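Local coordinates for C-domain type II peptide synthetase (Streptomyces globisporus, PDB 4ZNM), which is a condensation-domain protein of the type II peptide synthetase kind, built on the fold of the CoA-dependent acyltransferase clan, at residues A[23-28]-A[346-351]; A[275-280]-A[287-292]. All coordinates share one frame; numbering follows the deposited sequence.

Interaction 1 (A[23-28]-A[346-351]); sequences HQEFLC and PFSRLI
Glu25 reaches Ser348 from the helix 22-28, its chain extended beyond CG, which carries the carboxylate alongside Ser348. Ser348 OG donates a hydrogen bond to Glu25 OE1 at 3.0 Å, arriving on the anti side and 27° out of the carboxylate plane. The hydroxyl sits between its own backbone N and carbonyl carbon (chi1 68°), a setting that a small serine tolerates in a helix and that suits it to a close helix approach. The stronger polar partner of Glu25 is Arg201, which forms a salt bridge with OE2, so both carboxylate oxygens are engaged. In this condensation-domain fold the contact joins a helix near the N-terminus to the short helix 347-350, more than 300 residues further along, with their CA atoms as close as 5.3 Å at Phe26 and Ser348. Phe26 turns its ring to the buried side, where its CD1 meets Phe347 CD1 at 3.7 Å. The two rings cross obliquely, planes at 81° and centroids 6.0 Å apart, and Phe313 of strand 312-319 meets both, making a small aromatic cluster of flat, apolar phenylalanines, which suit this buried part of the contact.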
loop_
_atom_site.group_PDB
_atom_site.type_symbol
_atom_site.label_atom_id
_atom_site.label_comp_id
_atom_site.label_asym_id
_atom_site.label_seq_id
_atom_site.Cartn_x
_atom_site.Cartn_y
_atom_site.Cartn_z
ATOM N N HIS A 23 -4.687 8.903 10.037
ATOM C CA HIS A 23 -4.310 8.651 8.679
ATOM C C HIS A 23 -5.150 9.503 7.719
ATOM O O HIS A 23 -4.644 10.025 6.746
ATOM C CB HIS A 23 -4.472 7.188 8.322
ATOM C CG HIS A 23 -4.177 6.900 6.889
ATOM N ND1 HIS A 23 -2.919 7.066 6.340
ATOM C CD2 HIS A 23 -4.980 6.485 5.878
ATOM C CE1 HIS A 23 -2.954 6.739 5.059
ATOM N NE2 HIS A 23 -4.189 6.380 4.752
ATOM N N GLN A 24 -6.439 9.599 7.977
ATOM C CA GLN A 24 -7.317 10.378 7.111
ATOM C C GLN A 24 -6.957 11.887 7.188
ATOM O O GLN A 24 -7.041 12.598 6.184
ATOM C CB GLN A 24 -8.771 10.108 7.488
ATOM C CG GLN A 24 -9.191 8.701 7.009
ATOM C CD GLN A 24 -10.502 8.197 7.578
ATOM O OE1 GLN A 24 -11.019 8.740 8.548
ATOM N NE2 GLN A 24 -11.026 7.108 6.987
ATOM N N GLU A 25 -6.546 12.358 8.361
ATOM C CA GLU A 25 -5.986 13.720 8.501
ATOM C C GLU A 25 -4.764 13.945 7.605
ATOM O O GLU A 25 -4.611 14.992 6.955
ATOM C CB GLU A 25 -5.561 13.999 9.944
ATOM C CG GLU A 25 -6.680 14.276 10.894
ATOM C CD GLU A 25 -6.195 14.647 12.302
ATOM O OE1 GLU A 25 -4.966 14.829 12.542
ATOM O OE2 GLU A 25 -7.080 14.749 13.173
ATOM N N PHE A 26 -3.871 12.968 7.611
ATOM C CA PHE A 26 -2.720 13.003 6.721
ATOM C C PHE A 26 -3.203 13.142 5.277
ATOM O O PHE A 26 -2.702 13.968 4.545
ATOM C CB PHE A 26 -1.856 11.746 6.930
ATOM C CG PHE A 26 -0.897 11.452 5.811
ATOM C CD1 PHE A 26 0.314 12.086 5.733
ATOM C CD2 PHE A 26 -1.204 10.508 4.858
ATOM C CE1 PHE A 26 1.178 11.789 4.729
ATOM C CE2 PHE A 26 -0.337 10.224 3.844
ATOM C CZ PHE A 26 0.852 10.852 3.786
ATOM N N LEU A 27 -4.200 12.367 4.869
ATOM C CA LEU A 27 -4.706 12.466 3.496
ATOM C C LEU A 27 -5.276 13.874 3.174
ATOM O O LEU A 27 -5.131 14.348 2.058
ATOM C CB LEU A 27 -5.779 11.383 3.236
ATOM C CG LEU A 27 -5.265 9.907 3.349
ATOM C CD1 LEU A 27 -6.374 8.901 3.222
ATOM C CD2 LEU A 27 -4.215 9.617 2.311
ATOM N N CYS A 28 -5.938 14.503 4.146
ATOM C CA CYS A 28 -6.419 15.884 3.986
ATOM C C CYS A 28 -5.315 16.836 3.550
ATOM O O CYS A 28 -5.574 17.785 2.812
ATOM C CB CYS A 28 -7.033 16.413 5.274
ATOM S SG CYS A 28 -8.640 15.712 5.617
ATOM N N PRO A 346 1.882 9.268 14.786
ATOM C CA PRO A 346 1.040 9.616 13.637
ATOM C C PRO A 346 1.575 10.868 12.964
ATOM O O PRO A 346 1.742 11.903 13.636
ATOM C CB PRO A 346 -0.343 9.869 14.251
ATOM C CG PRO A 346 -0.237 9.479 15.698
ATOM C CD PRO A 346 1.188 9.489 16.067
ATOM N N PHE A 347 1.820 10.786 11.658
ATOM C CA PHE A 347 2.521 11.847 10.966
ATOM C C PHE A 347 1.830 13.212 11.095
ATOM O O PHE A 347 2.505 14.226 11.183
ATOM C CB PHE A 347 2.701 11.498 9.485
ATOM C CG PHE A 347 3.621 12.442 8.755
ATOM C CD1 PHE A 347 3.138 13.308 7.809
ATOM C CD2 PHE A 347 4.974 12.462 9.029
ATOM C CE1 PHE A 347 3.989 14.183 7.126
ATOM C CE2 PHE A 347 5.821 13.326 8.350
ATOM C CZ PHE A 347 5.323 14.185 7.405
ATOM N N SER A 348 0.498 13.245 11.100
ATOM C CA SER A 348 -0.224 14.515 11.170
ATOM C C SER A 348 0.063 15.246 12.493
ATOM O O SER A 348 -0.011 16.474 12.555
ATOM C CB SER A 348 -1.735 14.295 11.000
ATOM O OG SER A 348 -2.243 13.603 12.124
ATOM N N ARG A 349 0.439 14.494 13.524
ATOM C CA ARG A 349 0.883 15.066 14.798
ATOM C C ARG A 349 2.385 15.378 14.859
ATOM O O ARG A 349 2.829 16.225 15.634
ATOM C CB ARG A 349 0.533 14.108 15.952
ATOM C CG ARG A 349 -0.962 14.042 16.276
ATOM C CD ARG A 349 -1.527 15.389 16.751
ATOM N NE ARG A 349 -2.989 15.362 16.858
ATOM C CZ ARG A 349 -3.665 15.032 17.957
ATOM N NH1 ARG A 349 -4.996 15.038 17.941
ATOM N NH2 ARG A 349 -3.020 14.684 19.068
ATOM N N LEU A 350 3.167 14.667 14.066
ATOM C CA LEU A 350 4.604 14.883 14.047
ATOM C C LEU A 350 4.963 16.116 13.212
ATOM O O LEU A 350 5.798 16.897 13.604
ATOM C CB LEU A 350 5.315 13.655 13.492
ATOM C CG LEU A 350 6.791 13.812 13.105
ATOM C CD1 LEU A 350 7.565 14.337 14.296
ATOM C CD2 LEU A 350 7.399 12.516 12.622
ATOM N N ILE A 351 4.338 16.289 12.054
ATOM C CA ILE A 351 4.832 17.259 11.087
ATOM C C ILE A 351 4.806 18.712 11.621
ATOM O O ILE A 351 5.692 19.491 11.298
ATOM C CB ILE A 351 4.068 17.138 9.750
ATOM C CG1 ILE A 351 4.611 18.131 8.742
ATOM C CG2 ILE A 351 2.581 17.325 9.929
ATOM C CD1 ILE A 351 5.944 17.763 8.210
#

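Interaction 2 (A[275-280]-A[287-292]); sequences AYQVLL and LDITVP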
loop_
_atom_site.group_PDB
_atom_site.type_symbol
_atom_site.label_atom_id
_atom_site.label_comp_id
_atom_site.label_asym_id
_atom_site.label_seq_id
_atom_site.Cartn_x
_atom_site.Cartn_y
_atom_site.Cartn_z
ATOM N N ALA A 275 19.403 -0.139 -0.556
ATOM C CA ALA A 275 19.755 -0.026 -1.969
ATOM C C ALA A 275 19.095 1.217 -2.584
ATOM O O ALA A 275 19.659 1.854 -3.481
ATOM C CB ALA A 275 19.347 -1.262 -2.736
ATOM N N TYR A 276 17.894 1.546 -2.131
ATOM C CA TYR A 276 17.205 2.756 -2.640
ATOM C C TYR A 276 17.984 4.011 -2.243
ATOM O O TYR A 276 18.137 4.960 -3.026
ATOM C CB TYR A 276 15.774 2.832 -2.115
ATOM C CG TYR A 276 14.959 3.917 -2.761
ATOM C CD1 TYR A 276 14.862 3.988 -4.135
ATOM C CD2 TYR A 276 14.293 4.867 -2.001
ATOM C CE1 TYR A 276 14.132 4.963 -4.744
ATOM C CE2 TYR A 276 13.530 5.851 -2.613
ATOM C CZ TYR A 276 13.448 5.872 -3.988
ATOM O OH TYR A 276 12.718 6.822 -4.652
ATOM N N GLN A 277 18.497 4.005 -1.027
ATOM C CA GLN A 277 19.283 5.135 -0.554
ATOM C C GLN A 277 20.540 5.284 -1.375
ATOM O O GLN A 277 20.933 6.414 -1.749
ATOM C CB GLN A 277 19.621 4.973 0.918
ATOM C CG GLN A 277 18.396 5.015 1.774
ATOM C CD GLN A 277 18.705 5.060 3.238
ATOM O OE1 GLN A 277 18.827 6.132 3.829
ATOM N NE2 GLN A 277 18.816 3.898 3.842
ATOM N N VAL A 278 21.176 4.157 -1.670
ATOM C CA VAL A 278 22.364 4.170 -2.513
ATOM C C VAL A 278 21.999 4.757 -3.876
ATOM O O VAL A 278 22.728 5.583 -4.423
ATOM C CB VAL A 278 22.997 2.769 -2.643
ATOM C CG1 VAL A 278 24.138 2.758 -3.633
ATOM C CG2 VAL A 278 23.559 2.328 -1.314
ATOM N N LEU A 279 20.874 4.329 -4.425
ATOM C CA LEU A 279 20.422 4.841 -5.714
ATOM C C LEU A 279 20.203 6.356 -5.665
ATOM O O LEU A 279 20.643 7.055 -6.550
ATOM C CB LEU A 279 19.118 4.182 -6.140
ATOM C CG LEU A 279 18.473 4.697 -7.441
ATOM C CD1 LEU A 279 19.323 4.345 -8.656
ATOM C CD2 LEU A 279 17.099 4.131 -7.583
ATOM N N LEU A 280 19.520 6.852 -4.638
ATOM C CA LEU A 280 19.289 8.289 -4.526
ATOM C C LEU A 280 20.571 9.086 -4.305
ATOM O O LEU A 280 20.705 10.210 -4.797
ATOM C CB LEU A 280 18.320 8.584 -3.398
ATOM C CG LEU A 280 16.902 8.043 -3.602
ATOM C CD1 LEU A 280 16.028 8.354 -2.413
ATOM C CD2 LEU A 280 16.260 8.555 -4.855
ATOM N N LEU A 287 24.080 12.836 0.723
ATOM C CA LEU A 287 24.551 11.838 1.676
ATOM C C LEU A 287 23.658 11.804 2.913
ATOM O O LEU A 287 23.510 10.759 3.542
ATOM C CB LEU A 287 26.000 12.132 2.077
ATOM C CG LEU A 287 27.015 11.726 0.996
ATOM C CD1 LEU A 287 28.373 12.347 1.270
ATOM C CD2 LEU A 287 27.137 10.201 0.883
ATOM N N ASP A 288 23.080 12.957 3.257
ATOM C CA ASP A 288 22.076 13.073 4.308
ATOM C C ASP A 288 20.730 12.837 3.653
ATOM O O ASP A 288 20.197 13.711 2.956
ATOM C CB ASP A 288 22.149 14.452 4.996
ATOM C CG ASP A 288 20.912 14.774 5.831
ATOM O OD1 ASP A 288 20.288 13.843 6.380
ATOM O OD2 ASP A 288 20.547 15.971 5.930
ATOM N N ILE A 289 20.176 11.644 3.874
ATOM C CA ILE A 289 19.055 11.174 3.085
ATOM C C ILE A 289 17.835 10.889 3.941
ATOM O O ILE A 289 17.844 9.994 4.802
ATOM C CB ILE A 289 19.470 9.927 2.286
ATOM C CG1 ILE A 289 20.515 10.333 1.236
ATOM C CG2 ILE A 289 18.266 9.280 1.630
ATOM C CD1 ILE A 289 20.896 9.218 0.306
ATOM N N THR A 290 16.771 11.635 3.690
ATOM C CA THR A 290 15.522 11.374 4.373
ATOM C C THR A 290 14.457 10.926 3.364
ATOM O O THR A 290 14.085 11.675 2.462
ATOM C CB THR A 290 15.003 12.624 5.138
ATOM O OG1 THR A 290 15.964 13.048 6.109
ATOM C CG2 THR A 290 13.711 12.313 5.838
ATOM N N VAL A 291 13.956 9.720 3.568
ATOM C CA VAL A 291 12.952 9.092 2.692
ATOM C C VAL A 291 11.867 8.499 3.575
ATOM O O VAL A 291 12.162 7.778 4.519
ATOM C CB VAL A 291 13.566 8.014 1.776
ATOM C CG1 VAL A 291 12.467 7.306 0.930
ATOM C CG2 VAL A 291 14.578 8.637 0.853
ATOM N N PRO A 292 10.610 8.803 3.281
ATOM C CA PRO A 292 9.547 8.236 4.097
ATOM C C PRO A 292 9.203 6.825 3.656
ATOM O O PRO A 292 9.373 6.456 2.479
ATOM C CB PRO A 292 8.350 9.173 3.840
ATOM C CG PRO A 292 8.632 9.793 2.534
ATOM C CD PRO A 292 10.102 9.831 2.352
#
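Helix 275-280 lies across strand 288-292 with the axes of these short segments 9.6 Å apart at closest approach and their directions 124° from parallel, and Gln277 and Ile289 have the nearest CA atoms, 7.1 Å apart. No hydrogen bond links the two segments; the contact is made by side chains in van der Waals touch. Ile289 and Val291, two residues apart on the strand, both point toward the helix, and their beta-branched shapes suit an extended backbone while offering broad apolar surfaces. With CG1 anti to the carbonyl carbon (chi1 -67°) and the chain extended beyond it, Ile289 CD1 comes to 3.5 Å from Gln277 O, while the other branch, CG2, comes 3.9 Å from Gln277 OE1. Glutamine suits this place by its length: extended beyond CG, it sets its methylenes and OE1 beside Ile289. Helix 268-284 runs through a short connection into strand 288-295, which pairs antiparallel with strand 312-319 in the condensation-domain fold. Val291 divides its two methyls between two helix residues one turn apart. Its CG2 meets Leu280 CD1 at 3.6 Å, and its CG1 reaches Tyr276 CE2 at 4.0 Å, at the edge of the ring and in its plane. Leu280 also lays CG over one face of that ring, 4.0 Å above the plane and toward the rim, so leucine serves both partners with one branched side chain. Tyrosine suits a buried place between apolar and polar neighbours: its OH is hydrogen-bonded to Ser369, while its ring stacks with Phe371 and meets Trp412 edge-to-face.

How the interactions relate
Interaction 2 is fully buried, whereas interaction 1 is partly buried and combines a polar pair with a buried aromatic pair. The first brings together two helices from distant parts of the chain; the second packs a helix on the strand that follows it within a few residues. Chemistry follows place: a carboxylate and a hydroxyl are used in 23-28/346-351, but 275-280/287-292 relies on aliphatic branches, a ring edge and a glutamine chain, without a hydrogen bond between its segments. Their centres are 23 Å apart and they do not touch. Strand 312-319 relates them, pairing with strand 288-295 and bearing Phe313, whose ring belongs to the aromatic cluster of interaction 1 and is also touched by Pro292.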